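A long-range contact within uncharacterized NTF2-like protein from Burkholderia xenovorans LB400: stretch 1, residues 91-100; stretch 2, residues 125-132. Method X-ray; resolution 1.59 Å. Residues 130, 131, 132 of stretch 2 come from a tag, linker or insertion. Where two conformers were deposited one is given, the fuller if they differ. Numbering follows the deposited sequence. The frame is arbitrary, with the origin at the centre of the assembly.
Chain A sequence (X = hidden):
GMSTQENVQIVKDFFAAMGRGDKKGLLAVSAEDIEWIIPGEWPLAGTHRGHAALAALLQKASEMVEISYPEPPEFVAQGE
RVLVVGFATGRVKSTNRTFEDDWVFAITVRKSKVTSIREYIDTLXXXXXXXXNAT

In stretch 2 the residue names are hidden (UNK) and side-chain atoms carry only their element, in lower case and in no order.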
# COMPACT_ATOMS: atom_id res chain seq x y z
N ARG A 91 -1.30 10.91 -16.54
CA ARG A 91 -2.26 11.85 -17.06
C ARG A 91 -3.50 11.12 -17.53
O ARG A 91 -3.42 10.08 -18.19
CB ARG A 91 -1.66 12.67 -18.17
CG ARG A 91 -2.56 13.79 -18.67
CD ARG A 91 -1.75 14.79 -19.49
NE ARG A 91 -1.28 14.19 -20.74
CZ ARG A 91 -0.47 14.79 -21.63
NH1 ARG A 91 -0.01 16.03 -21.46
NH2 ARG A 91 -0.12 14.13 -22.73
N VAL A 92 -4.65 11.63 -17.13
CA VAL A 92 -5.93 11.06 -17.49
C VAL A 92 -6.35 11.63 -18.83
O VAL A 92 -6.43 12.84 -19.01
CB VAL A 92 -7.02 11.32 -16.41
CG1 VAL A 92 -8.37 10.77 -16.88
CG2 VAL A 92 -6.62 10.69 -15.09
N LYS A 93 -6.57 10.76 -19.81
CA LYS A 93 -6.79 11.23 -21.18
C LYS A 93 -8.06 12.08 -21.33
O LYS A 93 -8.04 13.09 -22.05
CB LYS A 93 -6.76 10.05 -22.16
CG LYS A 93 -5.42 9.33 -22.30
CD LYS A 93 -5.47 8.35 -23.49
CE LYS A 93 -4.20 7.51 -23.68
NZ LYS A 93 -3.13 8.12 -24.59
N SER A 94 -9.15 11.71 -20.66
CA SER A 94 -10.46 12.36 -20.88
C SER A 94 -10.53 13.72 -20.22
O SER A 94 -11.17 14.64 -20.74
CB SER A 94 -11.59 11.50 -20.34
OG SER A 94 -11.51 11.33 -18.95
N THR A 95 -9.86 13.87 -19.09
CA THR A 95 -9.90 15.12 -18.36
C THR A 95 -8.63 15.97 -18.55
O THR A 95 -8.63 17.13 -18.16
CB THR A 95 -10.01 14.87 -16.84
OG1 THR A 95 -8.83 14.20 -16.42
CG2 THR A 95 -11.25 14.04 -16.50
N ASN A 96 -7.55 15.36 -19.06
CA ASN A 96 -6.22 15.98 -19.20
C ASN A 96 -5.57 16.32 -17.84
O ASN A 96 -4.56 17.03 -17.78
CB ASN A 96 -6.26 17.25 -20.09
CG ASN A 96 -4.94 17.51 -20.82
OD1 ASN A 96 -4.14 16.59 -21.02
ND2 ASN A 96 -4.71 18.76 -21.22
N ARG A 97 -6.10 15.76 -16.76
CA ARG A 97 -5.57 16.05 -15.42
C ARG A 97 -4.42 15.13 -15.07
O ARG A 97 -4.44 13.97 -15.40
CB ARG A 97 -6.67 15.95 -14.37
CG ARG A 97 -7.73 16.96 -14.51
CD ARG A 97 -8.86 16.72 -13.56
NE ARG A 97 -9.91 17.70 -13.79
CZ ARG A 97 -11.13 17.65 -13.26
NH1 ARG A 97 -11.46 16.65 -12.44
NH2 ARG A 97 -12.03 18.58 -13.59
N THR A 98 -3.41 15.67 -14.42
CA THR A 98 -2.19 14.93 -14.10
C THR A 98 -2.23 14.41 -12.63
O THR A 98 -2.98 14.93 -11.81
CB THR A 98 -0.93 15.77 -14.38
OG1 THR A 98 -0.89 16.91 -13.49
CG2 THR A 98 -0.89 16.26 -15.85
N PHE A 99 -1.43 13.40 -12.31
CA PHE A 99 -1.31 12.94 -10.95
C PHE A 99 0.02 12.26 -10.73
O PHE A 99 0.72 11.91 -11.68
CB PHE A 99 -2.44 11.95 -10.61
CG PHE A 99 -2.43 10.71 -11.45
CD1 PHE A 99 -1.72 9.59 -11.05
CD2 PHE A 99 -3.11 10.68 -12.65
CE1 PHE A 99 -1.68 8.45 -11.83
CE2 PHE A 99 -3.11 9.54 -13.42
CZ PHE A 99 -2.38 8.43 -13.02
N GLU A 100 0.33 12.10 -9.45
CA GLU A 100 1.44 11.25 -9.05
C GLU A 100 0.85 10.25 -8.02
O GLU A 100 -0.20 10.52 -7.39
CB GLU A 100 2.66 12.11 -8.61
CG GLU A 100 3.00 13.17 -9.71
CD GLU A 100 4.40 13.84 -9.72
OE1 GLU A 100 5.06 13.98 -8.69
OE2 GLU A 100 4.81 14.28 -10.82
N UNK A 125 -6.57 11.08 -5.04
CA UNK A 125 -5.93 11.70 -6.21
C UNK A 125 -6.54 11.16 -7.51
O UNK A 125 -6.82 11.92 -8.45
c UNK A 125 -4.41 11.43 -6.18
N UNK A 126 -6.73 9.86 -7.60
CA UNK A 126 -7.22 9.26 -8.83
C UNK A 126 -8.69 9.59 -9.07
O UNK A 126 -9.10 9.78 -10.23
c UNK A 126 -6.95 7.76 -8.84
c UNK A 126 -5.26 7.44 -10.62
c UNK A 126 -5.04 6.13 -8.49
c UNK A 126 -5.48 7.45 -9.13
N UNK A 127 -9.48 9.70 -7.99
CA UNK A 127 -10.87 10.15 -8.12
C UNK A 127 -10.90 11.58 -8.66
O UNK A 127 -11.64 11.88 -9.61
c UNK A 127 -11.63 10.05 -6.78
N UNK A 128 -10.10 12.47 -8.09
CA UNK A 128 -10.05 13.85 -8.54
C UNK A 128 -9.64 13.92 -10.00
O UNK A 128 -10.25 14.63 -10.79
n UNK A 128 -9.25 16.18 -4.28
n UNK A 128 -9.18 17.23 -2.26
c UNK A 128 -8.65 15.54 -5.44
c UNK A 128 -9.67 14.96 -6.34
c UNK A 128 -9.10 14.65 -7.67
n UNK A 128 -7.22 16.49 -3.16
c UNK A 128 -8.55 16.63 -3.24
N UNK A 129 -8.59 13.20 -10.36
CA UNK A 129 -8.01 13.29 -11.72
C UNK A 129 -8.97 12.76 -12.77
O UNK A 129 -8.95 13.21 -13.91
c UNK A 129 -6.68 12.55 -11.78
N UNK A 130 -9.82 11.80 -12.38
CA UNK A 130 -10.76 11.18 -13.32
C UNK A 130 -12.16 11.78 -13.20
O UNK A 130 -13.10 11.31 -13.86
c UNK A 130 -10.83 9.64 -13.10
c UNK A 130 -9.44 9.02 -13.29
o UNK A 130 -11.32 9.35 -11.78
N UNK A 131 -12.30 12.80 -12.36
CA UNK A 131 -13.58 13.45 -12.12
C UNK A 131 -14.61 12.47 -11.52
O UNK A 131 -15.82 12.61 -11.76
n UNK A 131 -16.11 15.28 -14.03
o UNK A 131 -14.98 15.96 -12.22
c UNK A 131 -14.08 14.13 -13.42
c UNK A 131 -15.10 15.20 -13.17
N UNK A 132 -14.09 11.50 -10.76
CA UNK A 132 -14.85 10.51 -9.96
C UNK A 132 -15.59 9.48 -10.81
O UNK A 132 -16.63 8.92 -10.38
c UNK A 132 -14.22 12.22 -5.59
c UNK A 132 -15.01 11.99 -7.87
c UNK A 132 -14.90 11.51 -6.57
c UNK A 132 -13.72 13.94 -7.20
c UNK A 132 -13.62 13.44 -5.92
c UNK A 132 -15.77 11.21 -8.93
c UNK A 132 -14.42 13.21 -8.17
O HOH W 1 -14.83 19.04 -12.84

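Position 125 carries a single side-chain carbon, directed toward the hairpin and 4.5 Å from Glu-100 O at its CB. With nothing beyond CB, this is Ala-125, facing the strand.

Position 126 has four carbons, forked at the second. One terminal carbon lies 3.9 Å from Phe-99 CZ, over one face of the ring. A fork at the second carbon, ending in two methyls, makes this Leu-126. Its CA-to-CB bond points sideways, yet CD2 reaches the ring, 3.9 Å from the Phe-99 ring centroid and 13° off the normal, a CH-pi contact.

Position 127 again shows one carbon, out of reach of stretch 1: Ala-127, buried against other parts of the structure.

Position 128 has three carbons, a nitrogen, then a carbon bearing two more nitrogens, an unmistakable guanidinium: Arg-128. The extended chain leads away, so its contribution is backbone; Arg-97 NH1 donates to Arg-128 O at 2.9 Å.

Position 129 has one carbon, set 3.8 Å from Val-92 CG2 (CB to CG2) and 4.1 Å from Phe-99 CD2 (CB to CD2). It is Ala-129, the residue most covered by stretch 1. Its carbonyl also accepts a hydrogen bond, Thr-95 OG1 to Ala-129 O, at 2.7 Å.

Position 130, from the tag, has a first carbon carrying one oxygen and one carbon, and its terminal carbon lies 3.7 Å from Val-92 CG2. A beta-branched hydroxyl side chain makes it Thr-130. Though CB points away, CG2 makes that contact, while Thr-130 OG1 donates back to Leu-126 O at 2.7 Å.

Position 131, also tag-derived, has two carbons, the second holding an oxygen and a nitrogen; its first carbon, CB, lies 4.2 Å from Thr-95 CG2. The carboxamide makes it Asn-131. Its positive phi marks the Schellman turn that ends the helix. Water 1 O donates to Asn-131 OD1 at 3.1 Å and accepts from Arg-97 NH2 at 2.9 Å.

Position 132, the last of these tag residues, has one carbon and a six-carbon ring: Phe-132. It makes no contact with stretch 1, but Phe-132 N closes the turn on Ala-127 O at 2.7 Å.

The contact has two parts. Strand 98-100 and helix 125-129 run nearly antiparallel, at 174°; Phe-99 packs on Leu-126 and Ala-129, and Val-92 on Ala-129 and Thr-130. Where the helix ends, carbonyls of its last turn serve as acceptors for the hairpin's side chains: Thr-95 takes one, Arg-97 the other. Thr-95 OG1 does double duty, also accepting from Arg-97 N at 3.2 Å. The rule is apolar packing along the helix and polar side chains at its C-terminal carbonyls.

Stretch 2 (125-132) ALARATNF
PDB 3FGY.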